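Local coordinates for iota-carrageenase (Alteromonas sp., PDB 1H80), which hydrolyses the beta-1,4 linkages inside iota-carrageenans, sulfated galactans of red algal cell walls, with inversion of anomeric configuration, at residues D129-V134 and T155-I160; L121-D126 and T149-K154. One frame throughout, in Å; residues are numbered along the deposited sequence.

Contact 1 of 2, residues D129-V134 and T155-I160; sequences DKNLAV and TIFASI. With NA (sodium ion), chain H.
The ring of Phe157 meets Asn131 at its edge: CB of Asn131 lies in the ring plane, 3.9 Å from CE2 of Phe157. Over one face of the same ring, offset toward the rim, sits CG2 of Ile156, the residue just before it. The amide oxygen of Asn131 is met from its own segment, where NZ of Lys130 donates to OD1 of Asn131 at 2.8 Å, tilted 23° from the carbonyl plane. Lys130 and Ile156 run side by side, and NZ of Lys130 ends up close to CG1 of Ile156. Next to these side chains the backbones join, N of Ile156 donating to O of Lys130 over 2.7 Å, and four residues on N of Val134 donates to O of Ser159 at 2.8 Å. Between these two bonds a sodium ion draws the oxygens together. It is bound by O of Leu132 at 2.2 Å, by O of Ile156 and O of Phe157, by a water that also donates to OG of Ser159, and by OG1 of Thr155, which chi1 of 60° sets between the backbone N and the carbonyl carbon. The cation explains why O of Leu132 and O of Ile156 can stand 3.1 Å apart. Thr155 OG1 is hydrogen-bonded to Asp152 and Ser159 OG to Gln184. The sodium site, built mainly from backbone carbonyls, is consistent with a structural role, bridging successive coils of a right-handed parallel beta-helix.

Contact 2 of 2, residues L121-D126 and T149-K154; sequences LVDFKD and TIDDNK
Thr149 pairs with Leu121 at the start of two parallel strand segments, its O accepting from N of Val122 at 2.8 Å while its CG2 lies 4.1 Å from CD1 of Leu121. Ile150 turns to the other face of the sheet beside Val122, CG1 of Ile150 being 4.3 Å from CB of Val122; Val134 and Ile182 pack on it there. Asp151 returns to the face of Leu121 and Asp123. Its N donates to O of Val122, and its O accepts from N of Phe124. The side chains of Asp151 and Leu121 cross at about a right angle, and OD2 of Asp151 takes NZ of Lys125 on the anti lone pair at 2.7 Å. The Lys125 chain, bent at chi3 (-58°) and chi4, curls back to make this bond and a second one, from NZ to OD1 of Asp123 at 2.8 Å. That oxygen also accepts from N of Lys125 in an Asx turn, the two donors arriving from opposite faces of the carboxylate. An alanine in place of Asp123 would probably leave the Lys125 ammonium with one carboxylate partner fewer and the turn without its side-chain acceptor. Next, OD1 of Asp152 reaches the edge of the Phe124 ring, in its plane, 3.7 Å from CD2 of Phe124. Asn153 is joined through a water, its ND2 and O of Phe124 sharing it. With OD1 of Asp123 and OD2 of Asp151 only 4.4 Å apart, the shared lysine is likely to offset the repulsion between two carboxylates where the strands end.

Overall arrangement
The two contacts illustrate how neighbouring coils of one beta-helix are joined by different chemistry at different places. Contact 1 is the more deeply buried and uses a cation to gather carbonyl oxygens where the chain has little regular strand pairing; contact 2, partly buried, relies on regular parallel pairing and a salt-bridge network at its more exposed end. They share an interior: Val134 of contact 1 packs on Phe124 of contact 2, Leu132 touches Phe124, and Ser159 touches Ile150. Their segments alternate along the chain, 121-126 leading into 129-134, while 149-154 and 155-160 are continuous, so that the salt-bridged strand end leads directly into the sodium-binding loop.

Contact 1 of 2, residues D129-V134 and T155-I160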
ATOM      1  N   ASP A 129       8.399   7.455  16.800  1.00 24.45           N
ATOM      2  CA  ASP A 129       8.937   7.442  15.446  1.00 24.20           C
ATOM      3  C   ASP A 129       7.788   7.518  14.441  1.00 24.50           C
ATOM      4  O   ASP A 129       6.893   6.673  14.457  1.00 25.06           O
ATOM      5  CB  ASP A 129       9.722   6.144  15.230  1.00 24.02           C
ATOM      6  CG  ASP A 129      10.636   6.199  14.024  1.00 24.11           C
ATOM      7  OD1 ASP A 129      10.433   7.057  13.137  1.00 24.29           O
ATOM      8  OD2 ASP A 129      11.561   5.363  13.960  1.00 24.18           O
ATOM      9  N   LYS A 130       7.806   8.522  13.570  1.00 24.47           N
ATOM     10  CA  LYS A 130       6.742   8.660  12.582  1.00 24.31           C
ATOM     11  C   LYS A 130       7.118   8.051  11.231  1.00 23.00           C
ATOM     12  O   LYS A 130       6.262   7.859  10.374  1.00 22.35           O
ATOM     13  CB  LYS A 130       6.375  10.133  12.388  1.00 26.69           C
ATOM     14  CG  LYS A 130       7.420  10.939  11.644  1.00 29.35           C
ATOM     15  CD  LYS A 130       6.908  12.333  11.317  1.00 31.55           C
ATOM     16  CE  LYS A 130       7.909  13.092  10.462  1.00 32.98           C
ATOM     17  NZ  LYS A 130       8.181  12.376   9.183  1.00 34.04           N
ATOM     18  N   ASN A 131       8.399   7.752  11.043  1.00 21.83           N
ATOM     19  CA  ASN A 131       8.873   7.173   9.788  1.00 20.88           C
ATOM     20  C   ASN A 131       9.037   5.671   9.951  1.00 20.30           C
ATOM     21  O   ASN A 131      10.154   5.171  10.079  1.00 20.14           O
ATOM     22  CB  ASN A 131      10.205   7.806   9.407  1.00 22.59           C
ATOM     23  CG  ASN A 131      10.119   9.312   9.341  1.00 23.82           C
ATOM     24  OD1 ASN A 131       9.263   9.856   8.646  1.00 25.17           O
ATOM     25  ND2 ASN A 131      10.998   9.996  10.065  1.00 25.00           N
ATOM     26  N   LEU A 132       7.915   4.959   9.930  1.00 19.37           N
ATOM     27  CA  LEU A 132       7.922   3.516  10.126  1.00 18.29           C
ATOM     28  C   LEU A 132       7.167   2.685   9.102  1.00 16.83           C
ATOM     29  O   LEU A 132       6.055   3.019   8.710  1.00 16.84           O
ATOM     30  CB  LEU A 132       7.330   3.187  11.496  1.00 19.44           C
ATOM     31  CG  LEU A 132       8.061   3.612  12.766  1.00 20.30           C
ATOM     32  CD1 LEU A 132       7.133   3.451  13.961  1.00 20.87           C
ATOM     33  CD2 LEU A 132       9.312   2.765  12.932  1.00 20.92           C
ATOM     34  N   ALA A 133       7.790   1.588   8.687  1.00 15.98           N
ATOM     35  CA  ALA A 133       7.173   0.633   7.777  1.00 15.06           C
ATOM     36  C   ALA A 133       7.379  -0.698   8.492  1.00 14.32           C
ATOM     37  O   ALA A 133       8.333  -0.850   9.257  1.00 14.42           O
ATOM     38  CB  ALA A 133       7.882   0.627   6.433  1.00 16.00           C
ATOM     39  N   VAL A 134       6.482  -1.653   8.277  1.00 13.12           N
ATOM     40  CA  VAL A 134       6.626  -2.948   8.926  1.00 13.06           C
ATOM     41  C   VAL A 134       7.612  -3.808   8.138  1.00 13.20           C
ATOM     42  O   VAL A 134       8.548  -4.375   8.704  1.00 12.83           O
ATOM     43  CB  VAL A 134       5.269  -3.667   9.028  1.00 13.21           C
ATOM     44  CG1 VAL A 134       5.438  -5.013   9.705  1.00 14.07           C
ATOM     45  CG2 VAL A 134       4.293  -2.804   9.815  1.00 13.26           C
ATOM     46  N   THR A 155       1.403   6.979  10.732  1.00 17.10           N
ATOM     47  CA  THR A 155       2.823   7.121  10.451  1.00 16.63           C
ATOM     48  C   THR A 155       3.042   7.308   8.956  1.00 16.51           C
ATOM     49  O   THR A 155       2.166   7.007   8.141  1.00 15.76           O
ATOM     50  CB  THR A 155       3.615   5.870  10.873  1.00 16.90           C
ATOM     51  OG1 THR A 155       3.123   4.733  10.152  1.00 15.63           O
ATOM     52  CG2 THR A 155       3.485   5.629  12.362  1.00 17.02           C
ATOM     53  N   ILE A 156       4.217   7.816   8.605  1.00 16.02           N
ATOM     54  CA  ILE A 156       4.581   7.998   7.210  1.00 16.66           C
ATOM     55  C   ILE A 156       4.913   6.597   6.698  1.00 16.02           C
ATOM     56  O   ILE A 156       5.262   5.718   7.491  1.00 16.09           O
ATOM     57  CB  ILE A 156       5.833   8.895   7.078  1.00 17.86           C
ATOM     58  CG1 ILE A 156       5.569  10.259   7.721  1.00 19.33           C
ATOM     59  CG2 ILE A 156       6.221   9.040   5.617  1.00 18.18           C
ATOM     60  CD1 ILE A 156       4.394  11.019   7.124  1.00 20.40           C
ATOM     61  N   PHE A 157       4.785   6.397   5.388  1.00 15.65           N
ATOM     62  CA  PHE A 157       5.079   5.122   4.728  1.00 14.76           C
ATOM     63  C   PHE A 157       4.002   4.061   4.848  1.00 13.62           C
ATOM     64  O   PHE A 157       3.396   3.884   5.906  1.00 13.57           O
ATOM     65  CB  PHE A 157       6.388   4.519   5.254  1.00 16.60           C
ATOM     66  CG  PHE A 157       7.593   5.355   4.966  1.00 17.74           C
ATOM     67  CD1 PHE A 157       8.070   5.484   3.669  1.00 19.23           C
ATOM     68  CD2 PHE A 157       8.229   6.044   5.987  1.00 19.17           C
ATOM     69  CE1 PHE A 157       9.168   6.294   3.390  1.00 20.74           C
ATOM     70  CE2 PHE A 157       9.327   6.857   5.722  1.00 19.87           C
ATOM     71  CZ  PHE A 157       9.796   6.983   4.420  1.00 20.26           C
ATOM     72  N   ALA A 158       3.771   3.354   3.747  1.00 13.61           N
ATOM     73  CA  ALA A 158       2.817   2.260   3.748  1.00 13.84           C
ATOM     74  C   ALA A 158       3.493   1.206   4.614  1.00 13.48           C
ATOM     75  O   ALA A 158       4.718   1.184   4.730  1.00 14.12           O
ATOM     76  CB  ALA A 158       2.612   1.733   2.338  1.00 14.26           C
ATOM     77  N   SER A 159       2.705   0.322   5.209  1.00 13.06           N
ATOM     78  CA  SER A 159       3.260  -0.698   6.082  1.00 12.82           C
ATOM     79  C   SER A 159       4.122  -1.740   5.392  1.00 12.92           C
ATOM     80  O   SER A 159       5.102  -2.206   5.963  1.00 11.89           O
ATOM     81  CB  SER A 159       2.134  -1.388   6.840  1.00 14.46           C
ATOM     82  OG  SER A 159       1.496  -0.461   7.697  1.00 15.91           O
ATOM     83  N   ILE A 160       3.747  -2.116   4.176  1.00 12.25           N
ATOM     84  CA  ILE A 160       4.512  -3.100   3.429  1.00 12.98           C
ATOM     85  C   ILE A 160       4.944  -2.468   2.119  1.00 12.65           C
ATOM     86  O   ILE A 160       4.120  -2.130   1.267  1.00 13.20           O
ATOM     87  CB  ILE A 160       3.681  -4.375   3.167  1.00 13.87           C
ATOM     88  CG1 ILE A 160       3.241  -4.978   4.509  1.00 15.89           C
ATOM     89  CG2 ILE A 160       4.507  -5.392   2.385  1.00 13.20           C
ATOM     90  CD1 ILE A 160       2.414  -6.230   4.393  1.00 18.92           C
TER
HETATM   91 NA    NA H1497       4.032   3.806   8.118  1.00 16.56          NA
HETATM   92  O   HOH W   1       2.435   2.050   8.637  1.00 16.48           O

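Contact 2 of 2, residues L121-D126 and T149-K154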
ATOM      1  N   LEU A 121      -0.274  -8.770  16.833  1.00 12.47           N
ATOM      2  CA  LEU A 121      -0.347  -7.332  16.701  1.00 13.05           C
ATOM      3  C   LEU A 121       0.995  -6.638  16.538  1.00 13.07           C
ATOM      4  O   LEU A 121       1.959  -6.950  17.237  1.00 13.48           O
ATOM      5  CB  LEU A 121      -1.045  -6.751  17.932  1.00 13.69           C
ATOM      6  CG  LEU A 121      -1.181  -5.232  17.994  1.00 14.46           C
ATOM      7  CD1 LEU A 121      -2.212  -4.782  16.980  1.00 15.81           C
ATOM      8  CD2 LEU A 121      -1.598  -4.810  19.393  1.00 15.78           C
ATOM      9  N   VAL A 122       1.050  -5.718  15.581  1.00 13.40           N
ATOM     10  CA  VAL A 122       2.226  -4.881  15.376  1.00 13.42           C
ATOM     11  C   VAL A 122       1.656  -3.557  15.866  1.00 14.29           C
ATOM     12  O   VAL A 122       0.692  -3.046  15.297  1.00 14.43           O
ATOM     13  CB  VAL A 122       2.622  -4.759  13.899  1.00 13.56           C
ATOM     14  CG1 VAL A 122       3.660  -3.657  13.734  1.00 14.71           C
ATOM     15  CG2 VAL A 122       3.189  -6.080  13.411  1.00 13.86           C
ATOM     16  N   ASP A 123       2.236  -3.013  16.929  1.00 14.38           N
ATOM     17  CA  ASP A 123       1.717  -1.789  17.530  1.00 15.69           C
ATOM     18  C   ASP A 123       2.625  -0.567  17.394  1.00 15.96           C
ATOM     19  O   ASP A 123       3.751  -0.559  17.894  1.00 15.61           O
ATOM     20  CB  ASP A 123       1.432  -2.076  19.008  1.00 16.83           C
ATOM     21  CG  ASP A 123       0.656  -0.973  19.692  1.00 19.31           C
ATOM     22  OD1 ASP A 123       0.143  -0.071  19.001  1.00 20.86           O
ATOM     23  OD2 ASP A 123       0.547  -1.027  20.936  0.75 20.62           O
ATOM     24  N   PHE A 124       2.121   0.462  16.715  1.00 16.69           N
ATOM     25  CA  PHE A 124       2.865   1.708  16.523  1.00 18.56           C
ATOM     26  C   PHE A 124       2.273   2.818  17.385  1.00 20.40           C
ATOM     27  O   PHE A 124       2.785   3.937  17.390  1.00 21.41           O
ATOM     28  CB  PHE A 124       2.794   2.191  15.067  1.00 18.22           C
ATOM     29  CG  PHE A 124       3.566   1.356  14.086  1.00 18.94           C
ATOM     30  CD1 PHE A 124       4.450   0.371  14.510  1.00 19.00           C
ATOM     31  CD2 PHE A 124       3.427   1.589  12.719  1.00 19.12           C
ATOM     32  CE1 PHE A 124       5.188  -0.365  13.587  1.00 19.81           C
ATOM     33  CE2 PHE A 124       4.160   0.857  11.789  1.00 19.53           C
ATOM     34  CZ  PHE A 124       5.042  -0.121  12.224  1.00 19.87           C
ATOM     35  N   LYS A 125       1.200   2.513  18.106  1.00 21.91           N
ATOM     36  CA  LYS A 125       0.518   3.516  18.925  1.00 23.70           C
ATOM     37  C   LYS A 125       1.357   4.281  19.944  1.00 25.00           C
ATOM     38  O   LYS A 125       1.110   5.465  20.177  1.00 26.12           O
ATOM     39  CB  LYS A 125      -0.691   2.891  19.632  1.00 23.69           C
ATOM     40  CG  LYS A 125      -1.755   2.368  18.673  1.00 24.12           C
ATOM     41  CD  LYS A 125      -3.081   2.088  19.377  1.00 24.69           C
ATOM     42  CE  LYS A 125      -2.938   1.075  20.505  1.00 24.97           C
ATOM     43  NZ  LYS A 125      -2.450  -0.247  20.027  1.00 24.14           N
ATOM     44  N   ASP A 126       2.342   3.627  20.550  1.00 25.77           N
ATOM     45  CA  ASP A 126       3.173   4.299  21.549  1.00 26.94           C
ATOM     46  C   ASP A 126       4.545   4.714  21.025  1.00 26.56           C
ATOM     47  O   ASP A 126       5.412   5.131  21.797  1.00 27.14           O
ATOM     48  CB  ASP A 126       3.350   3.404  22.776  1.00 28.72           C
ATOM     49  CG  ASP A 126       2.027   2.958  23.370  1.00 29.99           C
ATOM     50  OD1 ASP A 126       1.173   3.827  23.648  0.75 30.96           O
ATOM     51  OD2 ASP A 126       1.845   1.738  23.565  0.50 30.89           O
ATOM     52  N   THR A 149      -2.285  -7.824  12.595  1.00 12.53           N
ATOM     53  CA  THR A 149      -2.963  -6.545  12.593  1.00 13.10           C
ATOM     54  C   THR A 149      -1.914  -5.495  12.899  1.00 13.18           C
ATOM     55  O   THR A 149      -1.003  -5.728  13.695  1.00 12.61           O
ATOM     56  CB  THR A 149      -4.057  -6.499  13.677  1.00 14.66           C
ATOM     57  OG1 THR A 149      -5.069  -7.469  13.375  1.00 16.61           O
ATOM     58  CG2 THR A 149      -4.688  -5.114  13.749  1.00 15.78           C
ATOM     59  N   ILE A 150      -2.034  -4.351  12.244  1.00 12.83           N
ATOM     60  CA  ILE A 150      -1.105  -3.262  12.456  1.00 14.01           C
ATOM     61  C   ILE A 150      -1.880  -2.095  13.039  1.00 13.98           C
ATOM     62  O   ILE A 150      -2.747  -1.533  12.374  1.00 14.21           O
ATOM     63  CB  ILE A 150      -0.470  -2.803  11.131  1.00 13.92           C
ATOM     64  CG1 ILE A 150       0.222  -3.986  10.450  1.00 14.69           C
ATOM     65  CG2 ILE A 150       0.515  -1.668  11.393  1.00 15.15           C
ATOM     66  CD1 ILE A 150       0.618  -3.713   9.015  1.00 16.04           C
ATOM     67  N   ASP A 151      -1.595  -1.759  14.293  1.00 15.04           N
ATOM     68  CA  ASP A 151      -2.237  -0.622  14.936  1.00 16.14           C
ATOM     69  C   ASP A 151      -1.331   0.561  14.634  1.00 16.15           C
ATOM     70  O   ASP A 151      -0.348   0.813  15.334  1.00 16.51           O
ATOM     71  CB  ASP A 151      -2.342  -0.833  16.447  1.00 17.37           C
ATOM     72  CG  ASP A 151      -3.670  -1.432  16.863  1.00 19.56           C
ATOM     73  OD1 ASP A 151      -4.415  -1.928  15.989  1.00 20.53           O
ATOM     74  OD2 ASP A 151      -3.967  -1.410  18.073  1.00 21.71           O
ATOM     75  N   ASP A 152      -1.663   1.271  13.564  1.00 16.79           N
ATOM     76  CA  ASP A 152      -0.882   2.414  13.121  1.00 17.58           C
ATOM     77  C   ASP A 152      -1.258   3.650  13.926  1.00 18.34           C
ATOM     78  O   ASP A 152      -2.201   3.633  14.721  1.00 17.74           O
ATOM     79  CB  ASP A 152      -1.158   2.664  11.636  1.00 17.92           C
ATOM     80  CG  ASP A 152      -0.020   3.373  10.930  1.00 18.60           C
ATOM     81  OD1 ASP A 152       0.848   3.972  11.600  1.00 18.56           O
ATOM     82  OD2 ASP A 152      -0.006   3.333   9.682  1.00 20.06           O
ATOM     83  N   ASN A 153      -0.498   4.717  13.718  1.00 19.05           N
ATOM     84  CA  ASN A 153      -0.749   5.989  14.378  1.00 19.96           C
ATOM     85  C   ASN A 153      -0.443   7.049  13.334  1.00 19.26           C
ATOM     86  O   ASN A 153       0.319   7.986  13.569  1.00 19.26           O
ATOM     87  CB  ASN A 153       0.155   6.151  15.600  1.00 22.54           C
ATOM     88  CG  ASN A 153      -0.155   7.407  16.381  1.00 24.71           C
ATOM     89  OD1 ASN A 153      -1.320   7.749  16.587  1.00 27.65           O
ATOM     90  ND2 ASN A 153       0.885   8.099  16.829  1.00 26.72           N
ATOM     91  N   LYS A 154      -1.048   6.868  12.165  1.00 18.26           N
ATOM     92  CA  LYS A 154      -0.864   7.763  11.036  1.00 18.63           C
ATOM     93  C   LYS A 154       0.605   8.041  10.758  1.00 18.22           C
ATOM     94  O   LYS A 154       1.014   9.185  10.571  1.00 18.30           O
ATOM     95  CB  LYS A 154      -1.624   9.073  11.261  1.00 18.76           C
ATOM     96  CG  LYS A 154      -3.135   8.898  11.282  1.00 19.91           C
ATOM     97  CD  LYS A 154      -3.842  10.235  11.114  1.00 20.33           C
ATOM     98  CE  LYS A 154      -5.353  10.079  11.148  1.00 21.03           C
ATOM     99  NZ  LYS A 154      -5.825   9.643  12.493  1.00 20.76           N
TER
HETATM  100  O   HOH W   2       3.073   6.541  17.147  1.00 32.40           O